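Local structure of EAL domain protein (Vibrio cholerae serotype O1, 6IJ2) at residues E215-S219 / H220-A224; F223-L226 / K227-V231; Q195-M198 / K199-K203; I94-L97 / P98-I101. The protein hydrolyses the cyclic dinucleotides c-di-GMP and cGAMP as a standalone EAL-domain phosphodiesterase, captured here with the linear dinucleotide 5'-pGpG and calcium. The protein carries 1 engineered substitution. All coordinates share one frame; numbering follows the deposited sequence.

Contact 1. Residues E215-S219 / H220-A224; sequences EGVES and HAEFA. With CA (calcium ion), chain I; nucleotides of chain B.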
loop_
_atom_site.group_PDB
_atom_site.type_symbol
_atom_site.label_atom_id
_atom_site.label_comp_id
_atom_site.label_asym_id
_atom_site.label_seq_id
_atom_site.Cartn_x
_atom_site.Cartn_y
_atom_site.Cartn_z
ATOM N N GLU A 215 9.238 -13.192 -0.080
ATOM C CA GLU A 215 8.865 -13.790 -1.357
ATOM C C GLU A 215 9.875 -13.480 -2.455
ATOM O O GLU A 215 10.522 -12.431 -2.464
ATOM C CB GLU A 215 7.494 -13.296 -1.825
ATOM C CG GLU A 215 6.320 -13.619 -0.908
ATOM C CD GLU A 215 4.983 -13.179 -1.510
ATOM O OE1 GLU A 215 4.019 -13.953 -1.416
ATOM O OE2 GLU A 215 4.894 -12.068 -2.092
ATOM N N GLY A 216 9.967 -14.401 -3.412
ATOM C CA GLY A 216 10.694 -14.130 -4.638
ATOM C C GLY A 216 12.192 -13.986 -4.489
ATOM O O GLY A 216 12.811 -13.246 -5.264
ATOM N N VAL A 217 12.791 -14.667 -3.516
ATOM C CA VAL A 217 14.244 -14.667 -3.381
ATOM C C VAL A 217 14.846 -15.396 -4.571
ATOM O O VAL A 217 14.482 -16.543 -4.856
ATOM C CB VAL A 217 14.663 -15.317 -2.054
ATOM C CG1 VAL A 217 16.176 -15.388 -1.951
ATOM C CG2 VAL A 217 14.075 -14.543 -0.902
ATOM N N GLU A 218 15.763 -14.729 -5.277
ATOM C CA GLU A 218 16.354 -15.274 -6.489
ATOM C C GLU A 218 17.857 -15.502 -6.418
ATOM O O GLU A 218 18.393 -16.211 -7.277
ATOM C CB GLU A 218 16.030 -14.372 -7.695
ATOM C CG GLU A 218 14.553 -14.451 -8.076
ATOM C CD GLU A 218 14.205 -13.752 -9.371
ATOM O OE1 GLU A 218 13.040 -13.869 -9.805
ATOM O OE2 GLU A 218 15.084 -13.091 -9.960
ATOM N N SER A 219 18.548 -14.987 -5.405
ATOM C CA SER A 219 19.995 -15.132 -5.355
ATOM C C SER A 219 20.447 -15.378 -3.925
ATOM O O SER A 219 19.770 -15.012 -2.962
ATOM C CB SER A 219 20.703 -13.895 -5.908
ATOM O OG SER A 219 20.425 -12.772 -5.093
ATOM N N HIS A 220 21.628 -15.987 -3.804
ATOM C CA HIS A 220 22.213 -16.195 -2.485
ATOM C C HIS A 220 22.425 -14.875 -1.755
ATOM O O HIS A 220 22.260 -14.801 -0.532
ATOM C CB HIS A 220 23.537 -16.950 -2.597
ATOM C CG HIS A 220 24.236 -17.111 -1.283
ATOM N ND1 HIS A 220 25.171 -16.210 -0.825
ATOM C CD2 HIS A 220 24.107 -18.045 -0.311
ATOM C CE1 HIS A 220 25.604 -16.591 0.364
ATOM N NE2 HIS A 220 24.974 -17.702 0.699
ATOM N N ALA A 221 22.822 -13.827 -2.480
ATOM C CA ALA A 221 23.107 -12.555 -1.821
ATOM C C ALA A 221 21.861 -11.982 -1.158
ATOM O O ALA A 221 21.941 -11.412 -0.061
ATOM C CB ALA A 221 23.680 -11.556 -2.828
ATOM N N GLU A 222 20.705 -12.098 -1.825
ATOM C CA GLU A 222 19.442 -11.693 -1.214
ATOM C C GLU A 222 19.151 -12.528 0.026
ATOM O O GLU A 222 18.830 -11.989 1.092
ATOM C CB GLU A 222 18.299 -11.836 -2.228
ATOM C CG GLU A 222 18.310 -10.790 -3.339
ATOM C CD GLU A 222 17.397 -11.182 -4.491
ATOM O OE1 GLU A 222 16.836 -12.290 -4.434
ATOM O OE2 GLU A 222 17.249 -10.394 -5.450
ATOM N N PHE A 223 19.251 -13.853 -0.105
ATOM C CA PHE A 223 18.981 -14.753 1.016
ATOM C C PHE A 223 19.852 -14.406 2.212
ATOM O O PHE A 223 19.366 -14.327 3.349
ATOM C CB PHE A 223 19.209 -16.207 0.582
ATOM C CG PHE A 223 19.753 -17.104 1.672
ATOM C CD1 PHE A 223 18.898 -17.710 2.575
ATOM C CD2 PHE A 223 21.113 -17.361 1.775
ATOM C CE1 PHE A 223 19.392 -18.556 3.568
ATOM C CE2 PHE A 223 21.607 -18.195 2.761
ATOM C CZ PHE A 223 20.746 -18.787 3.661
ATOM N N ALA A 224 21.145 -14.166 1.970
ATOM C CA ALA A 224 22.067 -13.983 3.087
ATOM C C ALA A 224 21.803 -12.666 3.801
ATOM O O ALA A 224 21.913 -12.585 5.036
ATOM C CB ALA A 224 23.517 -14.046 2.599
HETATM CA CA CA I . 2.588 -12.245 -2.456
ATOM O OP3 G B 1 2.457 -13.446 -4.461
ATOM P P G B 1 1.606 -13.992 -5.484
ATOM O OP1 G B 1 0.873 -15.122 -5.001
ATOM O OP2 G B 1 0.861 -12.888 -5.991
ATOM O "O5'" G B 1 2.633 -14.421 -6.596
ATOM C "C5'" G B 1 2.973 -15.785 -6.816
ATOM C "C4'" G B 1 3.699 -15.927 -8.132
ATOM O "O4'" G B 1 5.102 -15.667 -7.934
ATOM C "C3'" G B 1 3.622 -17.301 -8.807
ATOM O "O3'" G B 1 3.292 -17.228 -10.180
ATOM C "C2'" G B 1 5.043 -17.832 -8.679
ATOM O "O2'" G B 1 5.488 -18.645 -9.724
ATOM C "C1'" G B 1 5.847 -16.544 -8.718
ATOM N N9 G B 1 7.169 -16.681 -8.127
ATOM C C8 G B 1 7.519 -17.464 -7.057
ATOM N N7 G B 1 8.780 -17.373 -6.748
ATOM C C5 G B 1 9.291 -16.467 -7.661
ATOM C C6 G B 1 10.607 -15.962 -7.816
ATOM O O6 G B 1 11.609 -16.233 -7.169
ATOM N N1 G B 1 10.691 -15.070 -8.875
ATOM C C2 G B 1 9.641 -14.702 -9.673
ATOM N N2 G B 1 9.917 -13.817 -10.626
ATOM N N3 G B 1 8.409 -15.151 -9.529
ATOM C C4 G B 1 8.305 -16.023 -8.510
HETATM O O HOH W 1 3.028 -10.285 -3.643
#
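Glu222 folds back from the first turn of helix 220-229 onto Glu218 and Ser219, a worked example of how a helix start can organise a binding loop. Its CB lies 3.6 Å from Ser219 O, and CG passes the hydroxyl of Ser219. With CG beside its own backbone N (chi1 -72°) and the chain extended beyond, the carboxylate arrives at the amides of Glu218 and Ser219. There OE1 accepts a nearly linear bond from Glu218 N (2.8 Å, 171° at the hydrogen), which meets it close to the C-O axis, and a weak one from Ser219 N. OE2 turns to Arg186, in a salt bridge, and to the backbone N of Asn187, so both oxygens of this buried acid are engaged. In return Ser219 OG accepts a weak bond from Glu222 N at 3.3 Å, while Phe223 N donates to Ser219 O. Val217 CG1 packs on Phe223 CB at 4.0 Å.

The grip on the Glu218 backbone is consistent with fixing the base of the side chain that binds guanine: Glu218 OE1 takes the N1 hydrogen of G1 at 2.8 Å and, less directly, one of N2's. At the other end of the loop, Glu215 chelates calcium with both oxygens, OE2 at 2.3 Å, beside phosphate oxygen OP3. The arrangement is a capping box, formed by Ser219 and Glu222 at the end of the loop that follows strand 211-214 of the EAL barrel, where this TIM-like fold carries its metals and nucleotide.

Contact 2. Residues F223-L226 / K227-V231; sequences FAWL and KAAGV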
loop_
_atom_site.group_PDB
_atom_site.type_symbol
_atom_site.label_atom_id
_atom_site.label_comp_id
_atom_site.label_asym_id
_atom_site.label_seq_id
_atom_site.Cartn_x
_atom_site.Cartn_y
_atom_site.Cartn_z
ATOM N N PHE A 223 19.251 -13.853 -0.105
ATOM C CA PHE A 223 18.981 -14.753 1.016
ATOM C C PHE A 223 19.852 -14.406 2.212
ATOM O O PHE A 223 19.366 -14.327 3.349
ATOM C CB PHE A 223 19.209 -16.207 0.582
ATOM C CG PHE A 223 19.753 -17.104 1.672
ATOM C CD1 PHE A 223 18.898 -17.710 2.575
ATOM C CD2 PHE A 223 21.113 -17.361 1.775
ATOM C CE1 PHE A 223 19.392 -18.556 3.568
ATOM C CE2 PHE A 223 21.607 -18.195 2.761
ATOM C CZ PHE A 223 20.746 -18.787 3.661
ATOM N N ALA A 224 21.145 -14.166 1.970
ATOM C CA ALA A 224 22.067 -13.983 3.087
ATOM C C ALA A 224 21.803 -12.666 3.801
ATOM O O ALA A 224 21.913 -12.585 5.036
ATOM C CB ALA A 224 23.517 -14.046 2.599
ATOM N N TRP A 225 21.469 -11.620 3.043
ATOM C CA TRP A 225 21.118 -10.355 3.670
ATOM C C TRP A 225 19.861 -10.516 4.516
ATOM O O TRP A 225 19.815 -10.082 5.675
ATOM C CB TRP A 225 20.942 -9.256 2.603
ATOM C CG TRP A 225 20.899 -7.927 3.241
ATOM C CD1 TRP A 225 21.956 -7.061 3.421
ATOM C CD2 TRP A 225 19.767 -7.306 3.850
ATOM N NE1 TRP A 225 21.546 -5.970 4.108
ATOM C CE2 TRP A 225 20.207 -6.080 4.380
ATOM C CE3 TRP A 225 18.422 -7.665 3.999
ATOM C CZ2 TRP A 225 19.353 -5.201 5.047
ATOM C CZ3 TRP A 225 17.572 -6.792 4.666
ATOM C CH2 TRP A 225 18.041 -5.576 5.180
ATOM N N LEU A 226 18.835 -11.170 3.955
ATOM C CA LEU A 226 17.565 -11.326 4.661
ATOM C C LEU A 226 17.725 -12.189 5.909
ATOM O O LEU A 226 17.128 -11.900 6.953
ATOM C CB LEU A 226 16.527 -11.935 3.716
ATOM C CG LEU A 226 16.125 -10.988 2.583
ATOM C CD1 LEU A 226 15.454 -11.796 1.484
ATOM C CD2 LEU A 226 15.208 -9.907 3.132
ATOM N N LYS A 227 18.565 -13.215 5.826
ATOM C CA LYS A 227 18.792 -14.071 6.993
ATOM C C LYS A 227 19.463 -13.282 8.106
ATOM O O LYS A 227 19.106 -13.417 9.285
ATOM C CB LYS A 227 19.639 -15.280 6.609
ATOM C CG LYS A 227 19.817 -16.301 7.751
ATOM C CD LYS A 227 20.567 -17.537 7.267
ATOM C CE LYS A 227 20.894 -18.493 8.415
ATOM N NZ LYS A 227 22.049 -17.973 9.213
ATOM N N ALA A 228 20.443 -12.449 7.750
ATOM C CA ALA A 228 21.112 -11.646 8.767
ATOM C C ALA A 228 20.157 -10.631 9.380
ATOM O O ALA A 228 20.246 -10.337 10.580
ATOM C CB ALA A 228 22.323 -10.934 8.163
ATOM N N ALA A 229 19.219 -10.118 8.581
ATOM C CA ALA A 229 18.272 -9.123 9.063
ATOM C C ALA A 229 17.216 -9.711 9.991
ATOM O O ALA A 229 16.518 -8.941 10.668
ATOM C CB ALA A 229 17.604 -8.421 7.875
ATOM N N GLY A 230 17.105 -11.035 10.062
ATOM C CA GLY A 230 16.187 -11.681 10.973
ATOM C C GLY A 230 15.033 -12.403 10.309
ATOM O O GLY A 230 14.161 -12.909 11.021
ATOM N N VAL A 231 14.998 -12.486 8.987
ATOM C CA VAL A 231 13.945 -13.244 8.316
ATOM C C VAL A 231 14.265 -14.726 8.418
ATOM O O VAL A 231 15.402 -15.150 8.169
ATOM C CB VAL A 231 13.803 -12.829 6.848
ATOM C CG1 VAL A 231 12.694 -13.678 6.190
ATOM C CG2 VAL A 231 13.495 -11.320 6.692
#
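Phe223 and Lys227, one helical turn apart, point the same way and lie alongside each other. The aliphatic part of the lysine runs past the ring, CD standing 3.8 Å from Phe223 CZ, before its ammonium end leads away toward solvent. Lys227 N donates to Phe223 O. Ala224 contributes its carbonyl, which accepts from Ala228 N in the next ordinary helical bond.

Trp225 comes next. Its CG stands opposite its own backbone N (chi1 -167°), and the six-membered ring of the indole lies near Ala229, CZ3 to CB 3.6 Å, approached obliquely. Met198 and Gln195 of helix 192-207 also touch this indole, which therefore bridges the two helices.

Leu226 closes the walk. Its O accepts from Val231 N at 3.0 Å, and Gly230 N donates to Lys227 O at 3.2 Å; these are the two bonds of a Schellman motif, with Gly230 at a positive phi of 112°. A weak extra bond runs from Gly230 N to Leu226 O. Beyond the motif Val231 runs beside Leu226, CG2 to CD2 4.2 Å, and Met234 of strand 233-244 touches the leucine as well.

The chemistry thus divides in two: backbone bonds carry the helix through its last turn and close it at Leu226 O, while Leu226 and Val231 pack together where helix 220-229 gives way to the chain leading to strand 233-244, the last strand of its beta-alpha-beta unit.

Contact 3. Residues Q195-M198 / K199-K203; sequences QSIM and KNCLK
Ser196 O is gripped twice by one residue, Asn200. The side-chain amide donates from Asn200 ND2 to Ser196 O at 2.7 Å, a short but bent bond (137° at the hydrogen). The backbone adds the regular helical bond, Asn200 N to Ser196 O at 3.1 Å. The two donors come from opposite faces of the carbonyl plane, and the oxygen itself lies 28° out of the amide plane of the asparagine. Asn200 keeps CG beside its own backbone N, chi1 -70°, which folds the amide back along the helix. Its ND2 also donates to Asp207 of the second subunit, so the group is held between its own helix and the neighbouring chain.

Around the helix from this polar edge, Ile197 CG2 touches Cys201 SG at 4.1 Å. On the next flank Met198 and Leu202 cross obliquely: the methionine CG meets Leu202 CD1 at 3.6 Å, and SD lies 3.9 Å from Leu202 CG. The bend of Met198 at chi2 brings the sulfur against the leucine. Leu202 CG also sits 3.1 Å from Met198 O, a snug fit against a carbonyl already engaged by Leu202 N.

The chemistry gives helix 192-207 distinct sides. Ser196, Ile197 and Asn200 face the other subunit, where Ile197 packs on Ala171 and Asn200 on Lys203 of that chain; toward helix 220-229, Met198, through CG, packs on Trp225, and Leu202 on Ala229.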
loop_
_atom_site.group_PDB
_atom_site.type_symbol
_atom_site.label_atom_id
_atom_site.label_comp_id
_atom_site.label_asym_id
_atom_site.label_seq_id
_atom_site.Cartn_x
_atom_site.Cartn_y
_atom_site.Cartn_z
ATOM N N GLN A 195 16.967 -1.713 2.076
ATOM C CA GLN A 195 17.481 -2.155 3.370
ATOM C C GLN A 195 16.795 -1.428 4.520
ATOM O O GLN A 195 16.416 -2.049 5.518
ATOM C CB GLN A 195 18.992 -1.931 3.432
ATOM C CG GLN A 195 19.756 -2.850 2.486
ATOM C CD GLN A 195 21.220 -2.505 2.375
ATOM O OE1 GLN A 195 21.726 -1.648 3.094
ATOM N NE2 GLN A 195 21.905 -3.157 1.446
ATOM N N SER A 196 16.621 -0.111 4.398
ATOM C CA SER A 196 15.964 0.630 5.468
ATOM C C SER A 196 14.486 0.289 5.551
ATOM O O SER A 196 13.928 0.224 6.651
ATOM C CB SER A 196 16.143 2.144 5.281
ATOM O OG SER A 196 17.494 2.510 5.520
ATOM N N ILE A 197 13.826 0.089 4.401
ATOM C CA ILE A 197 12.421 -0.325 4.422
ATOM C C ILE A 197 12.272 -1.645 5.163
ATOM O O ILE A 197 11.401 -1.803 6.027
ATOM C CB ILE A 197 11.854 -0.424 2.992
ATOM C CG1 ILE A 197 11.756 0.954 2.351
ATOM C CG2 ILE A 197 10.461 -1.066 3.008
ATOM C CD1 ILE A 197 11.236 0.909 0.915
ATOM N N MET A 198 13.121 -2.623 4.835
ATOM C CA MET A 198 12.981 -3.930 5.466
ATOM C C MET A 198 13.384 -3.895 6.932
ATOM O O MET A 198 12.743 -4.549 7.764
ATOM C CB MET A 198 13.790 -4.978 4.703
ATOM C CG MET A 198 13.720 -6.400 5.285
ATOM S SD MET A 198 12.145 -7.262 4.964
ATOM C CE MET A 198 11.485 -6.301 3.644
ATOM N N LYS A 199 14.437 -3.146 7.282
ATOM C CA LYS A 199 14.827 -3.104 8.689
ATOM C C LYS A 199 13.696 -2.557 9.542
ATOM O O LYS A 199 13.389 -3.096 10.611
ATOM C CB LYS A 199 16.087 -2.257 8.886
ATOM C CG LYS A 199 16.463 -2.070 10.367
ATOM C CD LYS A 199 17.450 -0.931 10.579
ATOM C CE LYS A 199 17.772 -0.752 12.060
ATOM N NZ LYS A 199 18.705 0.385 12.291
ATOM N N ASN A 200 13.041 -1.503 9.072
ATOM C CA ASN A 200 11.991 -0.889 9.865
ATOM C C ASN A 200 10.691 -1.686 9.805
ATOM O O ASN A 200 9.979 -1.759 10.811
ATOM C CB ASN A 200 11.807 0.564 9.414
ATOM C CG ASN A 200 12.986 1.422 9.822
ATOM O OD1 ASN A 200 13.202 1.661 11.011
ATOM N ND2 ASN A 200 13.773 1.864 8.845
ATOM N N CYS A 201 10.386 -2.326 8.672
ATOM C CA CYS A 201 9.206 -3.185 8.618
ATOM C C CYS A 201 9.364 -4.426 9.502
ATOM O O CYS A 201 8.394 -4.871 10.118
ATOM C CB CYS A 201 8.912 -3.614 7.184
ATOM S SG CYS A 201 8.226 -2.271 6.182
ATOM N N LEU A 202 10.568 -4.997 9.577
ATOM C CA LEU A 202 10.757 -6.185 10.419
ATOM C C LEU A 202 10.545 -5.855 11.892
ATOM O O LEU A 202 9.977 -6.656 12.643
ATOM C CB LEU A 202 12.145 -6.781 10.205
ATOM C CG LEU A 202 12.345 -7.445 8.841
ATOM C CD1 LEU A 202 13.818 -7.746 8.638
ATOM C CD2 LEU A 202 11.535 -8.736 8.734
ATOM N N LYS A 203 10.975 -4.663 12.312
ATOM C CA LYS A 203 10.692 -4.199 13.664
ATOM C C LYS A 203 9.198 -3.995 13.869
ATOM O O LYS A 203 8.650 -4.347 14.918
ATOM C CB LYS A 203 11.472 -2.904 13.944
ATOM C CG LYS A 203 12.994 -3.075 13.788
ATOM C CD LYS A 203 13.754 -1.750 13.805
ATOM C CE LYS A 203 13.883 -1.217 15.201
ATOM N NZ LYS A 203 14.665 -2.150 16.060
#

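Contact 4. Residues I94-L97 / P98-I101; sequences INFL and PNAI. With CA (calcium ion), chain J; nucleotides of chain B.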
loop_
_atom_site.group_PDB
_atom_site.type_symbol
_atom_site.label_atom_id
_atom_site.label_comp_id
_atom_site.label_asym_id
_atom_site.label_seq_id
_atom_site.Cartn_x
_atom_site.Cartn_y
_atom_site.Cartn_z
ATOM N N ILE A 94 -2.827 -21.525 0.666
ATOM C CA ILE A 94 -3.763 -21.411 -0.445
ATOM C C ILE A 94 -4.063 -19.942 -0.664
ATOM O O ILE A 94 -4.288 -19.195 0.295
ATOM C CB ILE A 94 -5.066 -22.193 -0.194
ATOM C CG1 ILE A 94 -4.741 -23.672 0.022
ATOM C CG2 ILE A 94 -6.036 -22.038 -1.372
ATOM C CD1 ILE A 94 -5.893 -24.472 0.614
ATOM N N ASN A 95 -4.064 -19.533 -1.926
ATOM C CA ASN A 95 -4.375 -18.153 -2.272
ATOM C C ASN A 95 -5.881 -17.944 -2.221
ATOM O O ASN A 95 -6.639 -18.712 -2.820
ATOM C CB ASN A 95 -3.850 -17.816 -3.667
ATOM C CG ASN A 95 -2.337 -17.716 -3.714
ATOM O OD1 ASN A 95 -1.761 -16.706 -3.311
ATOM N ND2 ASN A 95 -1.687 -18.762 -4.208
ATOM N N PHE A 96 -6.322 -16.923 -1.498
ATOM C CA PHE A 96 -7.748 -16.656 -1.365
ATOM C C PHE A 96 -8.136 -15.674 -2.460
ATOM O O PHE A 96 -7.703 -14.520 -2.443
ATOM C CB PHE A 96 -8.078 -16.116 0.025
ATOM C CG PHE A 96 -9.554 -16.136 0.368
ATOM C CD1 PHE A 96 -10.531 -16.094 -0.619
ATOM C CD2 PHE A 96 -9.960 -16.188 1.688
ATOM C CE1 PHE A 96 -11.875 -16.095 -0.296
ATOM C CE2 PHE A 96 -11.304 -16.196 2.019
ATOM C CZ PHE A 96 -12.261 -16.148 1.025
ATOM N N LEU A 97 -8.965 -16.137 -3.398
ATOM C CA LEU A 97 -9.450 -15.331 -4.507
ATOM C C LEU A 97 -10.053 -14.025 -3.989
ATOM O O LEU A 97 -10.998 -14.062 -3.186
ATOM C CB LEU A 97 -10.488 -16.110 -5.313
ATOM C CG LEU A 97 -11.043 -15.417 -6.562
ATOM C CD1 LEU A 97 -10.072 -15.531 -7.731
ATOM C CD2 LEU A 97 -12.412 -15.968 -6.935
ATOM N N PRO A 98 -9.534 -12.863 -4.418
ATOM C CA PRO A 98 -9.992 -11.565 -3.895
ATOM C C PRO A 98 -11.497 -11.435 -3.669
ATOM O O PRO A 98 -12.311 -11.577 -4.590
ATOM C CB PRO A 98 -9.487 -10.598 -4.966
ATOM C CG PRO A 98 -8.177 -11.211 -5.373
ATOM C CD PRO A 98 -8.419 -12.705 -5.367
ATOM N N ASN A 99 -11.854 -11.129 -2.418
ATOM C CA ASN A 99 -13.158 -11.437 -1.846
ATOM C C ASN A 99 -14.143 -10.275 -1.909
ATOM O O ASN A 99 -15.123 -10.268 -1.154
ATOM C CB ASN A 99 -12.994 -11.892 -0.392
ATOM C CG ASN A 99 -11.590 -12.386 -0.083
ATOM O OD1 ASN A 99 -10.648 -12.132 -0.831
ATOM N ND2 ASN A 99 -11.443 -13.087 1.036
ATOM N N ALA A 100 -13.920 -9.294 -2.787
ATOM C CA ALA A 100 -14.939 -8.268 -2.976
ATOM C C ALA A 100 -16.233 -8.862 -3.506
ATOM O O ALA A 100 -17.281 -8.211 -3.439
ATOM C CB ALA A 100 -14.444 -7.176 -3.923
ATOM N N ILE A 101 -16.178 -10.081 -4.038
ATOM C CA ILE A 101 -17.369 -10.816 -4.414
ATOM C C ILE A 101 -17.618 -12.013 -3.506
ATOM O O ILE A 101 -18.778 -12.403 -3.321
ATOM C CB ILE A 101 -17.293 -11.246 -5.890
ATOM C CG1 ILE A 101 -15.919 -11.857 -6.202
ATOM C CG2 ILE A 101 -17.565 -10.039 -6.773
ATOM C CD1 ILE A 101 -15.799 -13.352 -5.927
HETATM CA CA CA J . 0.428 -15.964 -2.772
ATOM P P G B 2 2.126 -18.028 -10.731
ATOM O OP1 G B 2 2.156 -19.317 -10.131
ATOM O OP2 G B 2 2.185 -17.904 -12.150
ATOM O "O5'" G B 2 0.854 -17.236 -10.244
ATOM C "C5'" G B 2 0.407 -16.055 -10.897
ATOM C "C4'" G B 2 -0.687 -15.412 -10.091
ATOM O "O4'" G B 2 -1.773 -16.346 -9.937
ATOM C "C3'" G B 2 -0.299 -14.982 -8.677
ATOM O "O3'" G B 2 -0.817 -13.707 -8.347
ATOM C "C2'" G B 2 -0.990 -16.010 -7.795
ATOM O "O2'" G B 2 -1.360 -15.572 -6.516
ATOM C "C1'" G B 2 -2.231 -16.320 -8.621
ATOM N N9 G B 2 -2.743 -17.636 -8.289
ATOM C C8 G B 2 -2.101 -18.836 -8.441
ATOM N N7 G B 2 -2.788 -19.845 -7.987
ATOM C C5 G B 2 -3.939 -19.271 -7.482
ATOM C C6 G B 2 -5.060 -19.864 -6.857
ATOM O O6 G B 2 -5.255 -21.046 -6.598
ATOM N N1 G B 2 -6.012 -18.920 -6.509
ATOM C C2 G B 2 -5.894 -17.574 -6.723
ATOM N N2 G B 2 -6.913 -16.823 -6.306
ATOM N N3 G B 2 -4.862 -17.009 -7.319
ATOM C C4 G B 2 -3.929 -17.909 -7.668
HETATM O O HOH W 2 2.746 -15.987 -2.754
#
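Leu97 and Pro98 meet where strand 91-96 of the EAL barrel, a TIM-like fold, gives way to its following loop, at the barrel end that holds the metals. Apolar contact joins these neighbours: the leucine crosses the proline ring at about a right angle, CG to Pro98 CD 4.0 Å.

Contacts of the aromatic kind come from Phe96. The end of the Asn99 side chain lies over one face of its ring, with the planes of ring and amide 30° apart. Other residues complete the ring's surroundings: Arg76 makes a cation-pi contact and Tyr102 an edge-to-face one.

Ligand contacts come from Leu97 and Asn95. Leu97 CD1 touches N2 of guanine G2 at 3.7 Å, and Leu97 CA lies 3.4 Å from G2 N2. Asn95 CB rests against C2 of the same base. At the tip of the same side chain, with CG set beside its backbone N (chi1 -71°), Asn95 sends its amide oxygen to a calcium ion shared with Glu45, Glu128 and Asp158: OD1 binds the metal at 2.4 Å, and a water binds it at 2.3 Å.

Contacts 1, 2 and 3 form a connected run from the metal site out along helices 220-229 and 192-207. Contacts 1 and 2 share Phe223 and Ala224, with centres 9 Å apart, and Val217 CG2 packs on Leu226 CD1 at 3.9 Å. Contact 2 passes the run on to contact 3, where Trp225 CZ2 lies 3.5 Å from Gln195 CG; contact 3 in turn meets the second subunit. Contact 4 stands across the barrel, its centre about 28 Å from that of contact 1, yet both end at the same site. Their two calcium ions, one on Glu215 and one on Asn95, are 4.3 Å apart and bridged by Asp158, while G1 of 5'-pGpG lies at contact 1 and G2 at contact 4.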